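Local structure of SusD superfamily protein (Bacteroides fragilis NCTC 9343, 3NQP) at residues His32-Leu35 with Arg36-Ala39; Asp110-Lys113 with Asn114-Gly118; Glu119-Gly122 with Leu123-Phe126; Glu179-Gly182 with Asn183-Asp186; Val196-Ser199 with Lys200-Glu204. The protein probably binds glycans at the outer membrane and passes them to a partner transporter. All coordinates share one frame; numbering follows the deposited sequence.

Interaction 1: residues His32-Leu35 with Arg36-Ala39; sequences HKHL and RDAA. With EDO (1,2-ethanediol), chain G.
Lys33 and Arg36 meet because their side chains leave the last turns of helix 21-37 in different ways. Arg36 CG lies anti to the backbone N (chi1 174°), and a bend at chi3 (64°) folds the guanidinium back over the preceding turn. Lys33 CG lies beside its own backbone N instead, and the chain then runs extended as far as CE. The two chains cross obliquely. Lys33 CB sits over one face of the Arg36 guanidinium, offset toward its rim, and Lys33 CD is 3.8 Å from Arg36 NH1. The same folding turns the guanidinium edge to Asp37. Arg36 NE and NH2 both bond Asp37 OD1, at 3.2 and 3.0 Å, on its syn side and from the same face of the carboxylate. OD1 lies in the guanidinium plane of this salt bridge. Along the backbone, Arg36 N bonds His32 O at 2.9 Å and Asp37 N bonds Lys33 O at 3.0 Å. Ala38 N donates to Leu35 O. Lys33 NZ bonds O1 of a 1,2-ethanediol at 2.7 Å. Leu35 packs against helix 110-135, while His32 ND1 bonds Ile28 O. The side-on grip on a single oxygen should limit rotation of both charged groups. Asp37, and Glu275 through long, weak ion pairs to both Lys33 and Arg36, probably offset the two like charges.

Interaction 2: residues Asp110-Lys113 with Asn114-Gly118; sequences DEMK and NFYLG
Met112 and Tyr116 form the tight side of this first part of helix 110-135. Met112 is a selenomethionine. With CG anti to the backbone N (chi1 -180°), its chain is carried alongside the Tyr116 ring, both pointing the same way. Met112 CG sits over one face of the ring, offset toward the rim, 3.7 Å from the ring centroid and 22° off the normal. This is a CH-pi contact. Met112 SE lies obliquely to the same ring, 4.5 Å from its centroid, and adds a Met-aromatic contact. One residue further on, Lys113 and Leu117 also lie side by side. Lys113 CG touches Leu117 CD1 at 3.8 Å, while Lys113 NZ bonds Ala105 O. The backbone is regular here, with Tyr116 N on Met112 O at 2.9 Å and Leu117 N on Lys113 O at 2.8 Å. The solvent side is looser. Asp110 and Glu111 are exposed, and their side chains make no close contact with residues 114-118. Asn114 is the exception, partly exposed yet folded closely on Asp110, with Asn114 CG 3.1 Å from Asp110 O. Tyr116 OH bonds Thr25 OG1, which ties the ring to helix 21-37. Tyr116 also touches Phe98 of helix 89-102. On another side, Phe115 meets Phe181 edge-to-face, and Asn114 and Leu117 pack on Tyr180 of helix 163-181.

Interaction 3: residues Glu119-Gly122 with Leu123-Phe126; sequences EVYG and LRAF
Tyr121 and Arg124 lie side by side on helix 110-135 and point the same way, although their first torsions differ. Tyr121 CG sits beside the backbone N (chi1 -80°), which swings the ring back along the helix. Arg124 CG is anti to its own N (chi1 -168°), and a bend at chi3 (69°) directs the guanidinium toward the tyrosine. Arg124 NH2 comes 3.7 Å from Tyr121 CE1. The approach is oblique, with ring and guanidinium planes nearly perpendicular, so the two flat groups do not stack. On another side, Leu123 takes the same kind of first torsion as Tyr121, and its CG rests 3.3 Å from Glu119 O. That oxygen also accepts from Leu123 N at 2.9 Å. Gly122 has no side chain, and its CA faces the Trp198 indole. Further along, Phe126 leads away from residues 119-122, although its N bonds Gly122 O at 3.0 Å. The polar partners of Arg124 come from neighbouring helices. NE makes a salt bridge with Asp173 OD2 of helix 163-181, and NH1 bonds Asn96 OD1 of helix 89-102. These bonds probably fix the rotation of the buried guanidinium and offset its charge, while Tyr121 supplies van der Waals contact beside it.

Interaction 4: residues Glu179-Gly182 with Asn183-Asp186; sequences EYFG and NMND
A type II' beta turn from Phe181 to Met184 ends helix 163-181 and starts the loop toward helix 200-216. Its closing bond runs from Met184 N to Phe181 O, at 2.8 Å and with an N-H...O angle of 159°. Gly182 is the first residue to leave the helix. It takes the second position of the turn, with positive phi (53°). Asn183 takes the third position, and its side chain is exposed. Met184, a selenomethionine, folds back toward the helix end. Its CG lies beside the backbone N, and a further bend at chi3 (-50°) brings the terminal methyl against the carbonyl oxygens of Tyr180 and Phe181. Met184 CE lies 3.3 Å from Phe181 O and 3.4 Å from Tyr180 O. The carbonyl of Phe181 is held by one backbone bond and flanked by the selenomethionine chain, with Met184 CB also 3.3 Å from Phe181 O. The same methyl comes to the edge of the Phe181 ring, near its plane, with Met184 CE 4.5 Å from Phe181 CD1. This last contact is a light one. Nearby, Lys200 NZ bonds both Gly182 O and Asn185 OD1, which joins the turn to the start of helix 200-216. Asn185 ND2 bonds Asn242 O. Phe181 is buried between helices 110-135 and 200-216, touching Glu119 on one and Thr203 on the other. Met184 and Tyr180 also pack on helix 110-135, through Phe115 and Asn114 respectively.

Interaction 5: residues Val196-Ser199 with Lys200-Glu204; sequences VYWS and KAATE. With EDO (1,2-ethanediol), chain G.
Ser199 is the N-cap of helix 200-216, and Trp198 just before it folds over the first turn. The hydrogen bonds come first. At the cap, Ala202 N donates to Ser199 OG at 3.3 Å. Ser199 OG stands between its own backbone N and carbonyl carbon (chi1 63°), which turns it toward the Ala202 N-H. Ser199 O starts the regular helical bonding, accepting from Thr203 N at 3.1 Å. Beyond the cap, Trp198 NE1 donates to Thr203 OG1 at 2.9 Å, with an N-H...O angle of 162°. The hydroxyl lies at the edge of the indole, in its plane. Thr203 OG1 also bonds Ser177 OG of helix 163-181, so the bond links the indole to that helix as well. Tyr197 OH bonds Asp29 OD1. The apolar contact is on the indole face. Ala202 CB points at the six-membered ring of Trp198 over its centre, 3.6 Å from its centroid, in a CH-pi contact. Thus one face and the N-H edge of Trp198 are both engaged by adjacent residues of the helix. The indole also meets Phe267 edge-to-face, and Leu123 of helix 110-135 packs on it. The 1,2-ethanediol, probably a crystallisation additive, is held weakly here: its O2 makes a weak hydrogen bond to Tyr197 OH at 3.3 Å.

How the interactions relate
Interactions 2 and 3 follow each other along helix 110-135, with centres about 13 Å apart. Interaction 1 packs beside interaction 3, where Leu35 CD2 is 3.7 Å from Leu123 CD2. Interaction 5 packs on the same helix, with centres about 9 Å from interaction 3, and Leu123 CD2 is 3.5 Å from Trp198 CE3. Leu123 thus touches both neighbours. Interaction 1 meets interaction 5 directly through the probable hydrogen bond of His32 NE2 and Trp198 N (3.1 Å). Both also touch one 1,2-ethanediol, probably a crystallisation additive. Interaction 4 packs on interaction 2, where Gly118 C is 3.4 Å from Phe181 CZ, and on interaction 5, where Phe181 CZ is 3.4 Å from Ser199 C. No substrate site is identified here.

Interaction 1: residues His32-Leu35 with Arg36-Ala39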
loop_
_atom_site.group_PDB
_atom_site.type_symbol
_atom_site.label_atom_id
_atom_site.label_comp_id
_atom_site.label_asym_id
_atom_site.label_seq_id
_atom_site.Cartn_x
_atom_site.Cartn_y
_atom_site.Cartn_z
ATOM N N HIS A 32 5.627 16.828 4.019
ATOM C CA HIS A 32 5.171 16.007 2.894
ATOM C C HIS A 32 6.313 15.343 2.085
ATOM O O HIS A 32 6.147 14.262 1.560
ATOM C CB HIS A 32 4.186 16.775 1.992
ATOM C CG HIS A 32 2.828 16.903 2.597
ATOM N ND1 HIS A 32 2.533 17.838 3.573
ATOM C CD2 HIS A 32 1.705 16.169 2.425
ATOM C CE1 HIS A 32 1.283 17.680 3.962
ATOM N NE2 HIS A 32 0.751 16.687 3.266
ATOM N N LYS A 33 7.461 16.000 1.976
ATOM C CA LYS A 33 8.570 15.439 1.221
ATOM C C LYS A 33 9.203 14.291 2.038
ATOM O O LYS A 33 9.702 13.329 1.481
ATOM C CB LYS A 33 9.596 16.508 0.853
ATOM C CG LYS A 33 9.012 17.604 -0.108
ATOM C CD LYS A 33 10.083 18.438 -0.776
ATOM C CE LYS A 33 9.497 19.526 -1.737
ATOM N NZ LYS A 33 8.048 19.290 -2.166
ATOM N N HIS A 34 9.188 14.402 3.358
ATOM C CA HIS A 34 9.698 13.328 4.200
ATOM C C HIS A 34 8.739 12.151 4.142
ATOM O O HIS A 34 9.152 10.994 4.277
ATOM C CB HIS A 34 9.862 13.795 5.655
ATOM C CG HIS A 34 11.115 14.576 5.910
ATOM N ND1 HIS A 34 11.144 15.701 6.712
ATOM C CD2 HIS A 34 12.384 14.394 5.479
ATOM C CE1 HIS A 34 12.373 16.180 6.758
ATOM N NE2 HIS A 34 13.148 15.406 6.020
ATOM N N LEU A 35 7.452 12.441 3.962
ATOM C CA LEU A 35 6.471 11.390 3.795
ATOM C C LEU A 35 6.751 10.719 2.436
ATOM O O LEU A 35 6.717 9.492 2.352
ATOM C CB LEU A 35 5.047 11.930 3.828
ATOM C CG LEU A 35 3.889 10.979 3.624
ATOM C CD1 LEU A 35 3.814 10.018 4.850
ATOM C CD2 LEU A 35 2.593 11.748 3.408
ATOM N N ARG A 36 7.000 11.516 1.391
ATOM C CA ARG A 36 7.357 10.959 0.086
ATOM C C ARG A 36 8.543 9.990 0.228
ATOM O O ARG A 36 8.545 8.885 -0.349
ATOM C CB ARG A 36 7.734 12.079 -0.882
ATOM C CG ARG A 36 8.256 11.622 -2.230
ATOM C CD ARG A 36 9.044 12.711 -2.947
ATOM N NE ARG A 36 10.246 13.037 -2.191
ATOM C CZ ARG A 36 10.842 14.215 -2.173
ATOM N NH1 ARG A 36 10.381 15.236 -2.886
ATOM N NH2 ARG A 36 11.908 14.358 -1.417
ATOM N N ASP A 37 9.551 10.415 0.982
ATOM C CA ASP A 37 10.746 9.610 1.178
ATOM C C ASP A 37 10.470 8.278 1.907
ATOM O O ASP A 37 11.248 7.354 1.784
ATOM C CB ASP A 37 11.807 10.391 1.985
ATOM C CG ASP A 37 12.400 11.578 1.216
ATOM O OD1 ASP A 37 12.159 11.720 0.005
ATOM O OD2 ASP A 37 13.074 12.388 1.860
ATOM N N ALA A 38 9.383 8.193 2.660
ATOM C CA ALA A 38 8.981 6.906 3.300
ATOM C C ALA A 38 7.988 6.086 2.493
ATOM O O ALA A 38 7.561 5.002 2.939
ATOM C CB ALA A 38 8.413 7.177 4.680
ATOM N N ALA A 39 7.639 6.544 1.290
ATOM C CA ALA A 39 6.607 5.875 0.500
ATOM C C ALA A 39 7.001 4.465 0.031
ATOM O O ALA A 39 6.172 3.551 0.021
ATOM C CB ALA A 39 6.210 6.722 -0.695
HETATM C C1 EDO G . 4.864 18.016 -3.446
HETATM O O1 EDO G . 6.267 17.684 -3.479
HETATM C C2 EDO G . 4.297 17.711 -2.065
HETATM O O2 EDO G . 4.938 18.583 -1.124
#

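Interaction 2: residues Asp110-Lys113 with Asn114-Gly118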
loop_
_atom_site.group_PDB
_atom_site.type_symbol
_atom_site.label_atom_id
_atom_site.label_comp_id
_atom_site.label_asym_id
_atom_site.label_seq_id
_atom_site.Cartn_x
_atom_site.Cartn_y
_atom_site.Cartn_z
ATOM N N ASP A 110 -7.237 31.231 11.120
ATOM C CA ASP A 110 -7.858 30.055 11.690
ATOM C C ASP A 110 -8.000 28.930 10.664
ATOM O O ASP A 110 -7.748 27.779 11.006
ATOM C CB ASP A 110 -9.225 30.372 12.252
ATOM C CG ASP A 110 -9.188 31.345 13.423
ATOM O OD1 ASP A 110 -8.115 31.737 13.938
ATOM O OD2 ASP A 110 -10.288 31.727 13.811
ATOM N N GLU A 111 -8.435 29.259 9.443
ATOM C CA GLU A 111 -8.642 28.265 8.364
ATOM C C GLU A 111 -7.372 27.517 7.995
ATOM O O GLU A 111 -7.385 26.305 7.904
ATOM C CB GLU A 111 -9.201 28.906 7.088
ATOM C CG GLU A 111 -10.710 29.227 7.191
ATOM C CD GLU A 111 -10.979 30.447 8.061
ATOM O OE1 GLU A 111 -10.085 31.315 8.180
ATOM O OE2 GLU A 111 -12.079 30.551 8.591
HETATM N N MSE A 112 -6.269 28.241 7.796
HETATM C CA MSE A 112 -5.018 27.602 7.440
HETATM C C MSE A 112 -4.442 26.818 8.611
HETATM O O MSE A 112 -3.946 25.714 8.426
HETATM C CB MSE A 112 -3.997 28.628 6.940
HETATM C CG MSE A 112 -2.643 27.998 6.540
HETATM SE SE MSE A 112 -1.440 29.280 5.765
HETATM C CE MSE A 112 -2.228 29.603 4.044
ATOM N N LYS A 113 -4.496 27.390 9.805
ATOM C CA LYS A 113 -4.027 26.681 10.997
ATOM C C LYS A 113 -4.779 25.332 11.151
ATOM O O LYS A 113 -4.164 24.297 11.391
ATOM C CB LYS A 113 -4.211 27.545 12.233
ATOM C CG LYS A 113 -3.772 26.905 13.535
ATOM C CD LYS A 113 -4.371 27.598 14.742
ATOM C CE LYS A 113 -3.730 28.894 15.059
ATOM N NZ LYS A 113 -4.188 29.455 16.387
ATOM N N ASN A 114 -6.104 25.376 11.046
ATOM C CA ASN A 114 -6.927 24.204 11.240
ATOM C C ASN A 114 -6.658 23.188 10.109
ATOM O O ASN A 114 -6.622 21.990 10.358
ATOM C CB ASN A 114 -8.406 24.575 11.276
ATOM C CG ASN A 114 -8.805 25.279 12.538
ATOM O OD1 ASN A 114 -8.086 25.241 13.539
ATOM N ND2 ASN A 114 -9.955 25.922 12.502
ATOM N N PHE A 115 -6.468 23.675 8.880
ATOM C CA PHE A 115 -6.171 22.761 7.762
ATOM C C PHE A 115 -4.855 22.041 7.972
ATOM O O PHE A 115 -4.770 20.824 7.811
ATOM C CB PHE A 115 -6.164 23.468 6.412
ATOM C CG PHE A 115 -6.187 22.498 5.268
ATOM C CD1 PHE A 115 -7.381 21.940 4.868
ATOM C CD2 PHE A 115 -5.023 22.084 4.663
ATOM C CE1 PHE A 115 -7.409 21.019 3.854
ATOM C CE2 PHE A 115 -5.064 21.141 3.641
ATOM C CZ PHE A 115 -6.255 20.636 3.247
ATOM N N TYR A 116 -3.833 22.810 8.350
ATOM C CA TYR A 116 -2.518 22.283 8.639
ATOM C C TYR A 116 -2.553 21.330 9.824
ATOM O O TYR A 116 -1.951 20.260 9.771
ATOM C CB TYR A 116 -1.513 23.411 8.887
ATOM C CG TYR A 116 -1.054 24.181 7.652
ATOM C CD1 TYR A 116 -1.377 23.760 6.366
ATOM C CD2 TYR A 116 -0.275 25.327 7.789
ATOM C CE1 TYR A 116 -0.930 24.448 5.233
ATOM C CE2 TYR A 116 0.209 26.021 6.656
ATOM C CZ TYR A 116 -0.137 25.581 5.390
ATOM O OH TYR A 116 0.317 26.247 4.298
ATOM N N LEU A 117 -3.274 21.681 10.876
ATOM C CA LEU A 117 -3.320 20.784 12.044
ATOM C C LEU A 117 -4.091 19.484 11.670
ATOM O O LEU A 117 -3.687 18.391 12.038
ATOM C CB LEU A 117 -3.877 21.489 13.280
ATOM C CG LEU A 117 -2.897 22.509 13.872
ATOM C CD1 LEU A 117 -3.541 23.346 14.960
ATOM C CD2 LEU A 117 -1.594 21.810 14.343
ATOM N N GLY A 118 -5.144 19.590 10.867
ATOM C CA GLY A 118 -5.820 18.414 10.364
ATOM C C GLY A 118 -4.838 17.511 9.644
ATOM O O GLY A 118 -4.853 16.286 9.801
#

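Interaction 3: residues Glu119-Gly122 with Leu123-Phe126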
loop_
_atom_site.group_PDB
_atom_site.type_symbol
_atom_site.label_atom_id
_atom_site.label_comp_id
_atom_site.label_asym_id
_atom_site.label_seq_id
_atom_site.Cartn_x
_atom_site.Cartn_y
_atom_site.Cartn_z
ATOM N N GLU A 119 -3.950 18.109 8.867
ATOM C CA GLU A 119 -3.024 17.308 8.059
ATOM C C GLU A 119 -2.052 16.602 9.008
ATOM O O GLU A 119 -1.801 15.401 8.855
ATOM C CB GLU A 119 -2.259 18.151 7.044
ATOM C CG GLU A 119 -3.115 18.664 5.903
ATOM C CD GLU A 119 -2.333 19.399 4.838
ATOM O OE1 GLU A 119 -1.565 20.284 5.199
ATOM O OE2 GLU A 119 -2.501 19.114 3.614
ATOM N N VAL A 120 -1.536 17.335 9.999
ATOM C CA VAL A 120 -0.424 16.840 10.777
ATOM C C VAL A 120 -0.899 15.785 11.788
ATOM O O VAL A 120 -0.226 14.804 11.989
ATOM C CB VAL A 120 0.385 17.986 11.425
ATOM C CG1 VAL A 120 1.357 17.449 12.423
ATOM C CG2 VAL A 120 1.107 18.801 10.299
ATOM N N TYR A 121 -2.084 15.952 12.372
ATOM C CA TYR A 121 -2.656 14.879 13.207
ATOM C C TYR A 121 -3.016 13.652 12.399
ATOM O O TYR A 121 -2.812 12.529 12.857
ATOM C CB TYR A 121 -3.877 15.366 13.950
ATOM C CG TYR A 121 -3.588 16.179 15.191
ATOM C CD1 TYR A 121 -3.363 15.540 16.422
ATOM C CD2 TYR A 121 -3.602 17.567 15.176
ATOM C CE1 TYR A 121 -3.149 16.254 17.583
ATOM C CE2 TYR A 121 -3.354 18.296 16.359
ATOM C CZ TYR A 121 -3.153 17.620 17.552
ATOM O OH TYR A 121 -2.946 18.297 18.718
ATOM N N GLY A 122 -3.524 13.852 11.182
ATOM C CA GLY A 122 -3.765 12.744 10.280
ATOM C C GLY A 122 -2.509 11.941 9.976
ATOM O O GLY A 122 -2.533 10.704 9.921
ATOM N N LEU A 123 -1.423 12.640 9.698
ATOM C CA LEU A 123 -0.171 12.006 9.345
ATOM C C LEU A 123 0.478 11.341 10.533
ATOM O O LEU A 123 1.163 10.316 10.376
ATOM C CB LEU A 123 0.786 13.028 8.727
ATOM C CG LEU A 123 0.441 13.483 7.309
ATOM C CD1 LEU A 123 1.448 14.589 6.842
ATOM C CD2 LEU A 123 0.389 12.344 6.285
ATOM N N ARG A 124 0.238 11.858 11.735
ATOM C CA ARG A 124 0.803 11.193 12.903
ATOM C C ARG A 124 0.074 9.852 13.127
ATOM O O ARG A 124 0.723 8.844 13.434
ATOM C CB ARG A 124 0.752 12.028 14.164
ATOM C CG ARG A 124 1.590 11.431 15.278
ATOM C CD ARG A 124 1.823 12.484 16.378
ATOM N NE ARG A 124 0.582 12.789 17.090
ATOM C CZ ARG A 124 0.494 13.653 18.101
ATOM N NH1 ARG A 124 1.568 14.327 18.504
ATOM N NH2 ARG A 124 -0.656 13.830 18.725
ATOM N N ALA A 125 -1.241 9.829 12.910
ATOM C CA ALA A 125 -1.992 8.582 12.877
ATOM C C ALA A 125 -1.444 7.620 11.803
ATOM O O ALA A 125 -1.347 6.420 12.013
ATOM C CB ALA A 125 -3.486 8.857 12.588
ATOM N N PHE A 126 -1.191 8.157 10.616
ATOM C CA PHE A 126 -0.734 7.361 9.504
ATOM C C PHE A 126 0.545 6.607 9.857
ATOM O O PHE A 126 0.642 5.409 9.639
ATOM C CB PHE A 126 -0.512 8.252 8.292
ATOM C CG PHE A 126 0.080 7.540 7.129
ATOM C CD1 PHE A 126 -0.732 6.882 6.233
ATOM C CD2 PHE A 126 1.440 7.541 6.927
ATOM C CE1 PHE A 126 -0.198 6.233 5.161
ATOM C CE2 PHE A 126 1.995 6.888 5.847
ATOM C CZ PHE A 126 1.163 6.226 4.960
#

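Interaction 4: residues Glu179-Gly182 with Asn183-Asp186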
loop_
_atom_site.group_PDB
_atom_site.type_symbol
_atom_site.label_atom_id
_atom_site.label_comp_id
_atom_site.label_asym_id
_atom_site.label_seq_id
_atom_site.Cartn_x
_atom_site.Cartn_y
_atom_site.Cartn_z
ATOM N N GLU A 179 -11.575 16.891 13.643
ATOM C CA GLU A 179 -12.078 18.051 14.334
ATOM C C GLU A 179 -11.514 19.315 13.718
ATOM O O GLU A 179 -12.225 20.286 13.507
ATOM C CB GLU A 179 -11.731 17.963 15.823
ATOM C CG GLU A 179 -12.297 19.042 16.684
ATOM C CD GLU A 179 -11.809 18.888 18.132
ATOM O OE1 GLU A 179 -11.647 17.728 18.592
ATOM O OE2 GLU A 179 -11.545 19.920 18.778
ATOM N N TYR A 180 -10.231 19.292 13.395
ATOM C CA TYR A 180 -9.599 20.443 12.772
ATOM C C TYR A 180 -10.060 20.668 11.330
ATOM O O TYR A 180 -10.288 21.794 10.948
ATOM C CB TYR A 180 -8.060 20.338 12.834
ATOM C CG TYR A 180 -7.456 20.756 14.135
ATOM C CD1 TYR A 180 -7.468 22.084 14.538
ATOM C CD2 TYR A 180 -6.833 19.826 14.956
ATOM C CE1 TYR A 180 -6.902 22.485 15.714
ATOM C CE2 TYR A 180 -6.253 20.219 16.148
ATOM C CZ TYR A 180 -6.287 21.537 16.533
ATOM O OH TYR A 180 -5.701 21.887 17.734
ATOM N N PHE A 181 -10.175 19.618 10.531
ATOM C CA PHE A 181 -10.620 19.776 9.140
ATOM C C PHE A 181 -12.068 20.342 9.063
ATOM O O PHE A 181 -12.431 21.055 8.112
ATOM C CB PHE A 181 -10.557 18.432 8.416
ATOM C CG PHE A 181 -9.176 18.054 7.864
ATOM C CD1 PHE A 181 -8.464 18.924 7.074
ATOM C CD2 PHE A 181 -8.665 16.776 8.047
ATOM C CE1 PHE A 181 -7.243 18.552 6.530
ATOM C CE2 PHE A 181 -7.445 16.421 7.547
ATOM C CZ PHE A 181 -6.722 17.331 6.784
ATOM N N GLY A 182 -12.896 19.990 10.051
ATOM C CA GLY A 182 -14.294 20.424 10.129
ATOM C C GLY A 182 -15.029 20.117 8.851
ATOM O O GLY A 182 -15.077 18.961 8.427
ATOM N N ASN A 183 -15.585 21.169 8.246
ATOM C CA ASN A 183 -16.309 21.087 6.961
ATOM C C ASN A 183 -15.445 21.380 5.726
ATOM O O ASN A 183 -15.961 21.466 4.643
ATOM C CB ASN A 183 -17.510 22.043 6.969
ATOM C CG ASN A 183 -18.676 21.528 7.811
ATOM O OD1 ASN A 183 -19.149 20.389 7.640
ATOM N ND2 ASN A 183 -19.192 22.388 8.682
HETATM N N MSE A 184 -14.133 21.485 5.874
HETATM C CA MSE A 184 -13.250 21.782 4.739
HETATM C C MSE A 184 -12.988 20.461 3.988
HETATM O O MSE A 184 -12.052 19.731 4.287
HETATM C CB MSE A 184 -11.918 22.447 5.217
HETATM C CG MSE A 184 -12.057 23.863 5.928
HETATM SE SE MSE A 184 -10.405 24.710 6.773
HETATM C CE MSE A 184 -9.877 23.094 7.806
ATOM N N ASN A 185 -13.822 20.175 2.997
ATOM C CA ASN A 185 -13.664 18.975 2.129
ATOM C C ASN A 185 -12.723 19.208 0.931
ATOM O O ASN A 185 -12.447 18.283 0.167
ATOM C CB ASN A 185 -15.035 18.547 1.588
ATOM C CG ASN A 185 -15.906 17.834 2.623
ATOM O OD1 ASN A 185 -15.797 18.022 3.846
ATOM N ND2 ASN A 185 -16.797 17.002 2.117
ATOM N N ASP A 186 -12.246 20.442 0.758
ATOM C CA ASP A 186 -11.470 20.827 -0.432
ATOM C C ASP A 186 -10.157 20.062 -0.391
ATOM O O ASP A 186 -9.512 19.932 0.635
ATOM C CB ASP A 186 -11.253 22.356 -0.456
ATOM C CG ASP A 186 -10.646 22.916 -1.794
ATOM O OD1 ASP A 186 -9.982 22.213 -2.610
ATOM O OD2 ASP A 186 -10.798 24.151 -1.996
#

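Interaction 5: residues Val196-Ser199 with Lys200-Glu204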
loop_
_atom_site.group_PDB
_atom_site.type_symbol
_atom_site.label_atom_id
_atom_site.label_comp_id
_atom_site.label_asym_id
_atom_site.label_seq_id
_atom_site.Cartn_x
_atom_site.Cartn_y
_atom_site.Cartn_z
ATOM N N VAL A 196 -2.103 15.789 -3.484
ATOM C CA VAL A 196 -0.775 15.411 -2.990
ATOM C C VAL A 196 -0.370 16.033 -1.651
ATOM O O VAL A 196 0.765 15.875 -1.202
ATOM C CB VAL A 196 0.282 15.642 -4.074
ATOM C CG1 VAL A 196 -0.065 14.687 -5.316
ATOM C CG2 VAL A 196 0.412 17.188 -4.448
ATOM N N TYR A 197 -1.324 16.709 -1.027
ATOM C CA TYR A 197 -1.276 17.104 0.383
ATOM C C TYR A 197 -2.388 16.360 1.097
ATOM O O TYR A 197 -3.435 16.105 0.526
ATOM C CB TYR A 197 -1.470 18.616 0.529
ATOM C CG TYR A 197 -0.248 19.369 0.091
ATOM C CD1 TYR A 197 -0.031 19.678 -1.248
ATOM C CD2 TYR A 197 0.740 19.720 1.020
ATOM C CE1 TYR A 197 1.139 20.364 -1.658
ATOM C CE2 TYR A 197 1.883 20.386 0.645
ATOM C CZ TYR A 197 2.091 20.703 -0.708
ATOM O OH TYR A 197 3.221 21.374 -1.092
ATOM N N TRP A 198 -2.163 16.021 2.353
ATOM C CA TRP A 198 -3.144 15.264 3.112
ATOM C C TRP A 198 -4.409 16.089 3.274
ATOM O O TRP A 198 -4.348 17.322 3.293
ATOM C CB TRP A 198 -2.548 14.877 4.467
ATOM C CG TRP A 198 -3.333 13.814 5.211
ATOM C CD1 TRP A 198 -4.324 14.025 6.103
ATOM C CD2 TRP A 198 -3.210 12.404 5.075
ATOM N NE1 TRP A 198 -4.803 12.839 6.573
ATOM C CE2 TRP A 198 -4.125 11.823 5.966
ATOM C CE3 TRP A 198 -2.379 11.567 4.315
ATOM C CZ2 TRP A 198 -4.236 10.449 6.141
ATOM C CZ3 TRP A 198 -2.516 10.202 4.480
ATOM C CH2 TRP A 198 -3.441 9.660 5.363
ATOM N N SER A 199 -5.559 15.420 3.316
ATOM C CA SER A 199 -6.861 16.084 3.227
ATOM C C SER A 199 -7.822 15.393 4.167
ATOM O O SER A 199 -7.517 14.320 4.694
ATOM C CB SER A 199 -7.411 15.981 1.796
ATOM O OG SER A 199 -7.636 14.585 1.431
ATOM N N LYS A 200 -9.002 15.976 4.319
ATOM C CA LYS A 200 -10.088 15.371 5.109
ATOM C C LYS A 200 -10.495 13.998 4.576
ATOM O O LYS A 200 -10.650 13.018 5.335
ATOM C CB LYS A 200 -11.270 16.318 5.177
ATOM C CG LYS A 200 -12.390 15.879 6.109
ATOM C CD LYS A 200 -13.580 16.768 5.912
ATOM C CE LYS A 200 -14.782 16.171 6.511
ATOM N NZ LYS A 200 -15.905 17.068 6.536
ATOM N N ALA A 201 -10.650 13.893 3.272
ATOM C CA ALA A 201 -10.923 12.596 2.668
ATOM C C ALA A 201 -9.876 11.538 3.035
ATOM O O ALA A 201 -10.181 10.395 3.249
ATOM C CB ALA A 201 -11.013 12.739 1.195
ATOM N N ALA A 202 -8.622 11.929 3.039
ATOM C CA ALA A 202 -7.547 11.024 3.338
ATOM C C ALA A 202 -7.656 10.526 4.772
ATOM O O ALA A 202 -7.452 9.311 5.035
ATOM C CB ALA A 202 -6.182 11.704 3.086
ATOM N N THR A 203 -7.978 11.441 5.696
ATOM C CA THR A 203 -8.227 11.049 7.076
ATOM C C THR A 203 -9.411 10.077 7.175
ATOM O O THR A 203 -9.368 9.081 7.945
ATOM C CB THR A 203 -8.434 12.244 8.006
ATOM O OG1 THR A 203 -7.182 12.912 8.175
ATOM C CG2 THR A 203 -8.972 11.780 9.431
ATOM N N GLU A 204 -10.461 10.334 6.415
ATOM C CA GLU A 204 -11.620 9.424 6.418
ATOM C C GLU A 204 -11.242 8.022 5.859
ATOM O O GLU A 204 -11.706 7.017 6.378
ATOM C CB GLU A 204 -12.798 10.011 5.657
ATOM C CG GLU A 204 -13.426 11.195 6.360
ATOM C CD GLU A 204 -14.901 11.302 6.145
ATOM O OE1 GLU A 204 -15.637 10.705 6.956
ATOM O OE2 GLU A 204 -15.312 11.931 5.161
HETATM C C1 EDO G . 4.864 18.016 -3.446
HETATM O O1 EDO G . 6.267 17.684 -3.479
HETATM C C2 EDO G . 4.297 17.711 -2.065
HETATM O O2 EDO G . 4.938 18.583 -1.124
#